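Local coordinates for protein 4-amino-4-deoxychorismate lyase (Legionella pneumophila, PDB 3LUL) that belongs to the class IV aminotransferase family, of the fold-type IV pyridoxal-phosphate proteins, and carries the cofactor bound covalently to a lysine of the chain, at residues T4-D9 with S106-Q111; I59-S64 with A88-G93; I242-S247 with I259-I264. All blocks are in the same frame, centred on the assembly; numbering follows the deposited sequence.

Contact 1 pairs two strands of a mixed sheet, and contact 2 packs the loop 59-64 on the neighbouring strand 84-91, their centres about 8 Å apart. They meet directly: Ser106 OG of contact 1 probably bonds to Pro60 O of contact 2 at 2.5 Å, and Gln107 O receives Ser91 N at 2.9 Å. Contact 3 packs a helix on a strand of the other, larger sheet, on the opposite side of the chain's centre. Its centre is about 36 Å from that of contact 1 and 34 Å from that of contact 2, with nearest atoms about 20 Å away in both cases. Lys141, which carries the cofactor, is part of none of the three.

Contact 1: residues T4-D9 with S106-Q111; sequences TRVIED and SQLIFQ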
loop_
_atom_site.group_PDB
_atom_site.type_symbol
_atom_site.label_atom_id
_atom_site.label_comp_id
_atom_site.label_asym_id
_atom_site.label_seq_id
_atom_site.Cartn_x
_atom_site.Cartn_y
_atom_site.Cartn_z
ATOM N N THR B 4 -23.747 -0.995 -0.055
ATOM C CA THR B 4 -22.829 -0.900 -1.209
ATOM C C THR B 4 -23.500 -0.096 -2.308
ATOM O O THR B 4 -24.614 -0.420 -2.704
ATOM C CB THR B 4 -22.432 -2.281 -1.713
ATOM O OG1 THR B 4 -21.858 -2.997 -0.621
ATOM C CG2 THR B 4 -21.420 -2.191 -2.871
ATOM N N ARG B 5 -22.839 0.967 -2.759
ATOM C CA ARG B 5 -23.379 1.873 -3.771
ATOM C C ARG B 5 -22.520 1.842 -5.032
ATOM O O ARG B 5 -21.317 2.017 -4.937
ATOM C CB ARG B 5 -23.398 3.300 -3.185
ATOM C CG ARG B 5 -23.796 4.413 -4.150
ATOM C CD ARG B 5 -24.169 5.692 -3.399
ATOM N NE ARG B 5 -24.487 6.788 -4.322
ATOM C CZ ARG B 5 -23.652 7.760 -4.703
ATOM N NH1 ARG B 5 -22.402 7.826 -4.252
ATOM N NH2 ARG B 5 -24.080 8.692 -5.550
ATOM N N VAL B 6 -23.111 1.617 -6.204
ATOM C CA VAL B 6 -22.351 1.845 -7.446
ATOM C C VAL B 6 -22.423 3.333 -7.788
ATOM O O VAL B 6 -23.512 3.880 -7.908
ATOM C CB VAL B 6 -22.838 1.013 -8.630
ATOM C CG1 VAL B 6 -22.066 1.395 -9.895
ATOM C CG2 VAL B 6 -22.652 -0.463 -8.334
ATOM N N ILE B 7 -21.272 3.984 -7.940
ATOM C CA ILE B 7 -21.220 5.370 -8.439
ATOM C C ILE B 7 -21.259 5.319 -9.981
ATOM O O ILE B 7 -20.331 4.797 -10.612
ATOM C CB ILE B 7 -19.967 6.133 -7.957
ATOM C CG1 ILE B 7 -19.805 6.038 -6.431
ATOM C CG2 ILE B 7 -20.045 7.616 -8.370
ATOM C CD1 ILE B 7 -18.466 6.524 -5.965
ATOM N N GLU B 8 -22.339 5.845 -10.557
ATOM C CA GLU B 8 -22.591 5.827 -12.004
ATOM C C GLU B 8 -22.120 7.146 -12.632
ATOM O O GLU B 8 -21.956 8.143 -11.938
ATOM C CB GLU B 8 -24.093 5.654 -12.304
ATOM C CG GLU B 8 -24.857 4.594 -11.484
ATOM C CD GLU B 8 -24.986 3.260 -12.189
ATOM O OE1 GLU B 8 -24.055 2.865 -12.916
ATOM O OE2 GLU B 8 -26.027 2.601 -12.003
ATOM N N ASP B 9 -21.912 7.131 -13.944
ATOM C CA ASP B 9 -21.599 8.324 -14.729
ATOM C C ASP B 9 -22.717 9.370 -14.631
ATOM O O ASP B 9 -23.888 9.035 -14.829
ATOM C CB ASP B 9 -21.458 7.955 -16.225
ATOM C CG ASP B 9 -20.479 6.799 -16.486
ATOM O OD1 ASP B 9 -20.339 5.900 -15.628
ATOM O OD2 ASP B 9 -19.872 6.776 -17.581
ATOM N N SER B 106 -19.863 1.062 1.301
ATOM C CA SER B 106 -18.788 0.942 0.328
ATOM C C SER B 106 -19.254 1.445 -1.046
ATOM O O SER B 106 -20.453 1.537 -1.332
ATOM C CB SER B 106 -18.263 -0.495 0.276
ATOM O OG SER B 106 -19.289 -1.428 -0.010
ATOM N N GLN B 107 -18.285 1.806 -1.878
ATOM C CA GLN B 107 -18.558 2.452 -3.138
ATOM C C GLN B 107 -17.855 1.621 -4.194
ATOM O O GLN B 107 -16.740 1.181 -4.001
ATOM C CB GLN B 107 -18.052 3.893 -3.118
ATOM C CG GLN B 107 -18.390 4.670 -1.826
ATOM C CD GLN B 107 -19.788 5.219 -1.827
ATOM O OE1 GLN B 107 -20.180 5.906 -2.771
ATOM N NE2 GLN B 107 -20.564 4.919 -0.773
ATOM N N LEU B 108 -18.533 1.387 -5.295
ATOM C CA LEU B 108 -17.990 0.617 -6.377
ATOM C C LEU B 108 -17.998 1.486 -7.631
ATOM O O LEU B 108 -19.020 2.148 -7.918
ATOM C CB LEU B 108 -18.852 -0.611 -6.535
ATOM C CG LEU B 108 -18.475 -1.778 -7.418
ATOM C CD1 LEU B 108 -17.014 -2.253 -7.192
ATOM C CD2 LEU B 108 -19.492 -2.879 -7.168
ATOM N N ILE B 109 -16.867 1.529 -8.344
ATOM C CA ILE B 109 -16.769 2.189 -9.645
ATOM C C ILE B 109 -16.263 1.193 -10.698
ATOM O O ILE B 109 -15.340 0.417 -10.443
ATOM C CB ILE B 109 -15.875 3.442 -9.597
ATOM C CG1 ILE B 109 -16.551 4.524 -8.742
ATOM C CG2 ILE B 109 -15.531 3.989 -11.038
ATOM C CD1 ILE B 109 -15.694 5.813 -8.556
ATOM N N PHE B 110 -16.906 1.209 -11.868
ATOM C CA PHE B 110 -16.435 0.445 -13.032
ATOM C C PHE B 110 -15.931 1.356 -14.135
ATOM O O PHE B 110 -16.547 2.383 -14.441
ATOM C CB PHE B 110 -17.563 -0.390 -13.624
ATOM C CG PHE B 110 -18.178 -1.350 -12.666
ATOM C CD1 PHE B 110 -17.672 -2.650 -12.569
ATOM C CD2 PHE B 110 -19.288 -0.987 -11.893
ATOM C CE1 PHE B 110 -18.251 -3.564 -11.707
ATOM C CE2 PHE B 110 -19.872 -1.901 -11.033
ATOM C CZ PHE B 110 -19.362 -3.188 -10.946
ATOM N N GLN B 111 -14.804 0.983 -14.715
ATOM C CA GLN B 111 -14.209 1.726 -15.833
ATOM C C GLN B 111 -13.709 0.766 -16.902
ATOM O O GLN B 111 -13.082 -0.237 -16.585
ATOM C CB GLN B 111 -13.028 2.551 -15.347
ATOM C CG GLN B 111 -13.441 3.761 -14.517
ATOM C CD GLN B 111 -14.159 4.845 -15.336
ATOM O OE1 GLN B 111 -15.354 5.130 -15.131
ATOM N NE2 GLN B 111 -13.430 5.464 -16.252
HETATM O O HOH W 1 -19.257 2.911 -12.395
HETATM O O HOH W 2 -18.627 4.473 -14.501
#
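Thr4, Arg5 and Val6 pair in parallel with Ser106, Gln107 and Leu108, placing the N-terminal strand 4-6 at one margin of a mixed five-stranded sheet. Arg5 straddles Gln107 in the usual parallel pattern: its N bonds to Ser106 O at 2.8 Å, and its O receives Leu108 N at 2.9 Å. Ile7 N then reaches Leu108 O at 2.9 Å. Beyond this the backbones part, and a water sits between them, accepting from Phe110 N at 2.9 Å and lying within bonding distance of Ile7 O.

The two faces of the sheet differ. On one, Thr4 OG1 and Ser106 OG stand 3.1 Å apart; Ser106 OG also bonds to Pro60 O, and Thr4 OG1 receives Glu62 N, which ties the strands to the neighbouring loop. Further along this face, Val6 lays CG1 against the edge of the Phe110 ring, 4.1 Å from CE2, and the Val6 and Phe110 side chains cross at about a right angle. On the other face, Gln107 bends at its second torsion (chi2 -81°), and its OE1 accepts a long bond from Arg5 NH1, 3.3 Å. The donor lies in the plane of the amide carbonyl and the acceptor in that of the guanidinium, yet the two planes are turned 44° apart. Ile7 CB settles on Ile109 CG1, 3.9 Å away. Backbone bonds therefore set the register, while the bond from Gln107 NE2 to Val105 O helps to hold the buried amide, which leaves OE1 turned to the exposed Arg5 for a bond that is long.

Contact 2: residues I59-S64 with A88-G93; sequences IPFEIS and AILSGG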
loop_
_atom_site.group_PDB
_atom_site.type_symbol
_atom_site.label_atom_id
_atom_site.label_comp_id
_atom_site.label_asym_id
_atom_site.label_seq_id
_atom_site.Cartn_x
_atom_site.Cartn_y
_atom_site.Cartn_z
ATOM N N ILE B 59 -15.305 -4.805 4.681
ATOM C CA ILE B 59 -15.904 -3.869 3.756
ATOM C C ILE B 59 -17.190 -4.522 3.229
ATOM O O ILE B 59 -17.147 -5.618 2.685
ATOM C CB ILE B 59 -14.947 -3.522 2.584
ATOM C CG1 ILE B 59 -13.613 -2.977 3.105
ATOM C CG2 ILE B 59 -15.607 -2.539 1.642
ATOM C CD1 ILE B 59 -12.554 -2.794 1.993
ATOM N N PRO B 60 -18.349 -3.856 3.385
ATOM C CA PRO B 60 -19.541 -4.437 2.770
ATOM C C PRO B 60 -19.376 -4.664 1.243
ATOM O O PRO B 60 -18.770 -3.831 0.521
ATOM C CB PRO B 60 -20.665 -3.429 3.093
ATOM C CG PRO B 60 -20.089 -2.455 4.096
ATOM C CD PRO B 60 -18.597 -2.564 4.049
ATOM N N PHE B 61 -19.928 -5.778 0.765
ATOM C CA PHE B 61 -20.029 -6.053 -0.639
ATOM C C PHE B 61 -21.400 -6.667 -0.911
ATOM O O PHE B 61 -21.510 -7.860 -1.169
ATOM C CB PHE B 61 -18.889 -6.989 -1.076
ATOM C CG PHE B 61 -18.738 -7.126 -2.581
ATOM C CD1 PHE B 61 -18.468 -6.034 -3.374
ATOM C CD2 PHE B 61 -18.820 -8.376 -3.191
ATOM C CE1 PHE B 61 -18.304 -6.166 -4.766
ATOM C CE2 PHE B 61 -18.685 -8.524 -4.577
ATOM C CZ PHE B 61 -18.395 -7.429 -5.366
ATOM N N GLU B 62 -22.435 -5.831 -0.808
ATOM C CA GLU B 62 -23.823 -6.275 -0.913
ATOM C C GLU B 62 -24.276 -5.950 -2.327
ATOM O O GLU B 62 -25.111 -5.060 -2.544
ATOM C CB GLU B 62 -24.716 -5.540 0.104
ATOM C CG GLU B 62 -24.458 -5.922 1.551
ATOM C CD GLU B 62 -24.870 -7.326 1.880
ATOM O OE1 GLU B 62 -25.725 -7.893 1.159
ATOM O OE2 GLU B 62 -24.342 -7.848 2.883
ATOM N N ILE B 63 -23.675 -6.648 -3.286
ATOM C CA ILE B 63 -24.095 -6.595 -4.681
ATOM C C ILE B 63 -24.170 -8.044 -5.135
ATOM O O ILE B 63 -23.207 -8.788 -4.991
ATOM C CB ILE B 63 -23.154 -5.744 -5.544
ATOM C CG1 ILE B 63 -23.629 -5.740 -7.010
ATOM C CG2 ILE B 63 -21.704 -6.197 -5.455
ATOM C CD1 ILE B 63 -22.873 -4.679 -7.884
ATOM N N SER B 64 -25.314 -8.441 -5.676
ATOM C CA SER B 64 -25.496 -9.831 -6.083
ATOM C C SER B 64 -24.657 -10.093 -7.328
ATOM O O SER B 64 -24.256 -9.149 -8.038
ATOM C CB SER B 64 -26.978 -10.115 -6.345
ATOM O OG SER B 64 -27.397 -9.413 -7.505
ATOM N N ALA B 88 -12.875 -2.884 -11.864
ATOM C CA ALA B 88 -13.835 -2.583 -10.779
ATOM C C ALA B 88 -13.010 -2.177 -9.571
ATOM O O ALA B 88 -12.056 -2.858 -9.249
ATOM C CB ALA B 88 -14.636 -3.790 -10.441
ATOM N N ILE B 89 -13.314 -1.029 -8.963
ATOM C CA ILE B 89 -12.654 -0.581 -7.745
ATOM C C ILE B 89 -13.705 -0.452 -6.650
ATOM O O ILE B 89 -14.700 0.219 -6.857
ATOM C CB ILE B 89 -11.931 0.783 -7.914
ATOM C CG1 ILE B 89 -10.940 0.748 -9.085
ATOM C CG2 ILE B 89 -11.175 1.141 -6.634
ATOM C CD1 ILE B 89 -10.286 2.135 -9.359
ATOM N N LEU B 90 -13.473 -1.123 -5.512
ATOM C CA LEU B 90 -14.363 -1.096 -4.336
ATOM C C LEU B 90 -13.619 -0.353 -3.233
ATOM O O LEU B 90 -12.525 -0.771 -2.822
ATOM C CB LEU B 90 -14.663 -2.507 -3.842
ATOM C CG LEU B 90 -15.580 -2.657 -2.634
ATOM C CD1 LEU B 90 -17.004 -2.317 -3.007
ATOM C CD2 LEU B 90 -15.489 -4.089 -2.064
ATOM N N SER B 91 -14.187 0.760 -2.789
ATOM C CA SER B 91 -13.602 1.559 -1.712
ATOM C C SER B 91 -14.301 1.265 -0.417
ATOM O O SER B 91 -15.471 0.874 -0.410
ATOM C CB SER B 91 -13.766 3.044 -1.987
ATOM O OG SER B 91 -15.114 3.444 -1.885
ATOM N N GLY B 92 -13.592 1.476 0.684
ATOM C CA GLY B 92 -14.187 1.349 2.025
ATOM C C GLY B 92 -15.287 2.374 2.238
ATOM O O GLY B 92 -16.215 2.162 3.013
ATOM N N GLY B 93 -15.212 3.490 1.524
ATOM C CA GLY B 93 -16.278 4.492 1.524
ATOM C C GLY B 93 -16.033 5.666 2.450
ATOM O O GLY B 93 -15.064 5.661 3.229
#
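Leu90 reaches out from its strand to Ile59 and Phe61, and its CD2 methyl touches both. CB of Leu90 already points toward the loop; the first torsion sets CG anti to the backbone N (chi1 -180°), and chi2 of 71° places the methyls. CD2 comes within 3.8 Å of Phe61 CD1, while CD1 of the same leucine is 4.0 Å from that ring carbon, so both methyls of Leu90 lie nearest one atom of the ring, the side chains crossing at a slant. One face of the Phe61 ring carries Ile63 CG2, 3.4 Å above the plane and displaced toward the rim.

Ile59 and Leu90 run past each other in opposite directions. The branch methyl CG2 of Ile59 does the touching, 4.0 Å from Leu90 CD2, and it also lies 4.2 Å from Gly92 CA, where the chain leaves the strand. No hydrogen bond joins the two segments. Leu50 and Ala54 of helix 43-57 touch both Leu90 and Phe61, and Trp68 of helix 65-78 touches Phe61 and Ala88. Helices and their connecting loop thus cover one face of the sheet, a two-layer alpha/beta packing consistent with the smaller domain of the class IV aminotransferase fold.

Contact 3: residues I242-S247 with I259-I264; sequences IRRVLS and IIDKLI
Arg244 reaches from its strand to helix 258-269 and meets Asp261 in a salt bridge, NH2 to OD1 at 2.8 Å. The side chains cross at about a right angle. OD1 lies in the guanidinium plane, but NH2 approaches it on the syn side, 30° out of the carboxylate plane, and the two flat groups are turned 48° apart. A water offers a second route, accepting from Arg244 NH1 at 3.0 Å and lying 2.6 Å from Asp261 OD2. Arg244 NH1 also bonds to Val255 O, which helps fix how the guanidinium is turned.

Over one guanidinium face, off its centre, sits Ile260 CG2, 3.6 Å above the plane; Ile264 CD1 comes within 3.7 Å of NH2. Aliphatic carbon thus packs beside the charged group that bridges to the exposed Asp261. Beside it, Ile242 holds CD1 anti to CA (chi2 174°), and this methyl reaches Leu263 CB at 3.6 Å. The CG2 branch of Ile242 meets Ile260 CG2 at 3.9 Å. Residues 259-264 run nearly antiparallel to 242-247, their segment axes 9.8 Å apart at closest. Phe234 of strand 232-237 touches Ile242 and Ile260, while Leu206 of helix 201-212 packs on Ile242 and Leu263.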
loop_
_atom_site.group_PDB
_atom_site.type_symbol
_atom_site.label_atom_id
_atom_site.label_comp_id
_atom_site.label_asym_id
_atom_site.label_seq_id
_atom_site.Cartn_x
_atom_site.Cartn_y
_atom_site.Cartn_z
ATOM N N ILE B 242 -1.205 -15.785 -20.863
ATOM C CA ILE B 242 0.130 -16.292 -20.664
ATOM C C ILE B 242 1.112 -15.376 -21.396
ATOM O O ILE B 242 0.919 -15.064 -22.598
ATOM C CB ILE B 242 0.247 -17.759 -21.177
ATOM C CG1 ILE B 242 -0.484 -18.695 -20.225
ATOM C CG2 ILE B 242 1.717 -18.162 -21.341
ATOM C CD1 ILE B 242 -0.564 -20.144 -20.679
ATOM N N ARG B 243 2.166 -14.986 -20.685
ATOM C CA ARG B 243 3.240 -14.150 -21.226
ATOM C C ARG B 243 4.537 -14.927 -21.042
ATOM O O ARG B 243 4.867 -15.389 -19.937
ATOM C CB ARG B 243 3.287 -12.819 -20.494
ATOM C CG ARG B 243 4.297 -11.784 -21.026
ATOM C CD ARG B 243 3.692 -10.840 -22.096
ATOM N NE ARG B 243 4.732 -10.005 -22.742
ATOM C CZ ARG B 243 5.023 -8.734 -22.433
ATOM N NH1 ARG B 243 4.386 -8.094 -21.454
ATOM N NH2 ARG B 243 6.001 -8.093 -23.079
ATOM N N ARG B 244 5.270 -15.088 -22.144
ATOM C CA ARG B 244 6.506 -15.852 -22.115
ATOM C C ARG B 244 7.596 -15.007 -21.502
ATOM O O ARG B 244 7.604 -13.789 -21.673
ATOM C CB ARG B 244 6.897 -16.280 -23.539
ATOM C CG ARG B 244 5.894 -17.201 -24.204
ATOM C CD ARG B 244 6.162 -17.317 -25.696
ATOM N NE ARG B 244 5.034 -17.942 -26.404
ATOM C CZ ARG B 244 4.874 -19.250 -26.655
ATOM N NH1 ARG B 244 5.779 -20.150 -26.292
ATOM N NH2 ARG B 244 3.788 -19.665 -27.310
ATOM N N VAL B 245 8.507 -15.664 -20.792
ATOM C CA VAL B 245 9.640 -14.996 -20.130
ATOM C C VAL B 245 10.946 -15.323 -20.862
ATOM O O VAL B 245 11.302 -16.481 -21.039
ATOM C CB VAL B 245 9.732 -15.378 -18.640
ATOM C CG1 VAL B 245 11.024 -14.801 -17.973
ATOM C CG2 VAL B 245 8.481 -14.906 -17.881
ATOM N N LEU B 246 11.625 -14.275 -21.309
ATOM C CA LEU B 246 12.897 -14.381 -22.016
ATOM C C LEU B 246 14.056 -14.515 -21.049
ATOM O O LEU B 246 15.005 -15.239 -21.324
ATOM C CB LEU B 246 13.122 -13.176 -22.942
ATOM C CG LEU B 246 14.463 -13.106 -23.713
ATOM C CD1 LEU B 246 14.712 -14.342 -24.570
ATOM C CD2 LEU B 246 14.509 -11.850 -24.573
ATOM N N SER B 247 13.991 -13.832 -19.917
ATOM C CA SER B 247 15.120 -13.802 -19.004
ATOM C C SER B 247 14.757 -13.388 -17.597
ATOM O O SER B 247 13.808 -12.635 -17.406
ATOM C CB SER B 247 16.217 -12.866 -19.526
ATOM O OG SER B 247 15.776 -11.509 -19.646
ATOM N N ILE B 259 3.948 -27.272 -24.128
ATOM C CA ILE B 259 3.027 -27.119 -23.013
ATOM C C ILE B 259 2.435 -25.715 -22.975
ATOM O O ILE B 259 1.242 -25.546 -22.783
ATOM C CB ILE B 259 3.711 -27.472 -21.677
ATOM C CG1 ILE B 259 3.988 -28.995 -21.624
ATOM C CG2 ILE B 259 2.881 -27.001 -20.439
ATOM C CD1 ILE B 259 4.653 -29.493 -20.289
ATOM N N ILE B 260 3.267 -24.727 -23.251
ATOM C CA ILE B 260 2.806 -23.328 -23.298
ATOM C C ILE B 260 1.789 -23.137 -24.438
ATOM O O ILE B 260 0.727 -22.524 -24.225
ATOM C CB ILE B 260 3.968 -22.330 -23.425
ATOM C CG1 ILE B 260 4.885 -22.439 -22.185
ATOM C CG2 ILE B 260 3.420 -20.879 -23.596
ATOM C CD1 ILE B 260 6.167 -21.573 -22.223
ATOM N N ASP B 261 2.063 -23.673 -25.624
ATOM C CA ASP B 261 1.083 -23.546 -26.717
ATOM C C ASP B 261 -0.255 -24.220 -26.408
ATOM O O ASP B 261 -1.313 -23.664 -26.704
ATOM C CB ASP B 261 1.622 -24.064 -28.046
ATOM C CG ASP B 261 2.863 -23.318 -28.489
ATOM O OD1 ASP B 261 2.834 -22.078 -28.484
ATOM O OD2 ASP B 261 3.863 -23.969 -28.821
ATOM N N LYS B 262 -0.198 -25.386 -25.786
ATOM C CA LYS B 262 -1.407 -26.081 -25.359
ATOM C C LYS B 262 -2.205 -25.246 -24.339
ATOM O O LYS B 262 -3.417 -25.110 -24.450
ATOM C CB LYS B 262 -1.079 -27.454 -24.752
ATOM C CG LYS B 262 -2.347 -28.199 -24.338
ATOM C CD LYS B 262 -2.166 -29.697 -24.172
ATOM C CE LYS B 262 -3.529 -30.379 -23.992
ATOM N NZ LYS B 262 -3.439 -31.837 -23.757
ATOM N N LEU B 263 -1.529 -24.720 -23.330
ATOM C CA LEU B 263 -2.205 -23.918 -22.310
ATOM C C LEU B 263 -2.813 -22.622 -22.879
ATOM O O LEU B 263 -3.941 -22.273 -22.531
ATOM C CB LEU B 263 -1.274 -23.657 -21.138
ATOM C CG LEU B 263 -0.909 -24.926 -20.354
ATOM C CD1 LEU B 263 0.082 -24.550 -19.283
ATOM C CD2 LEU B 263 -2.133 -25.645 -19.759
ATOM N N ILE B 264 -2.111 -21.956 -23.796
ATOM C CA ILE B 264 -2.674 -20.794 -24.499
ATOM C C ILE B 264 -3.969 -21.172 -25.233
ATOM O O ILE B 264 -5.009 -20.465 -25.125
ATOM C CB ILE B 264 -1.668 -20.195 -25.509
ATOM C CG1 ILE B 264 -0.552 -19.487 -24.746
ATOM C CG2 ILE B 264 -2.389 -19.236 -26.501
ATOM C CD1 ILE B 264 0.614 -19.070 -25.604
HETATM O O HOH W 3 5.973 -22.699 -27.860
#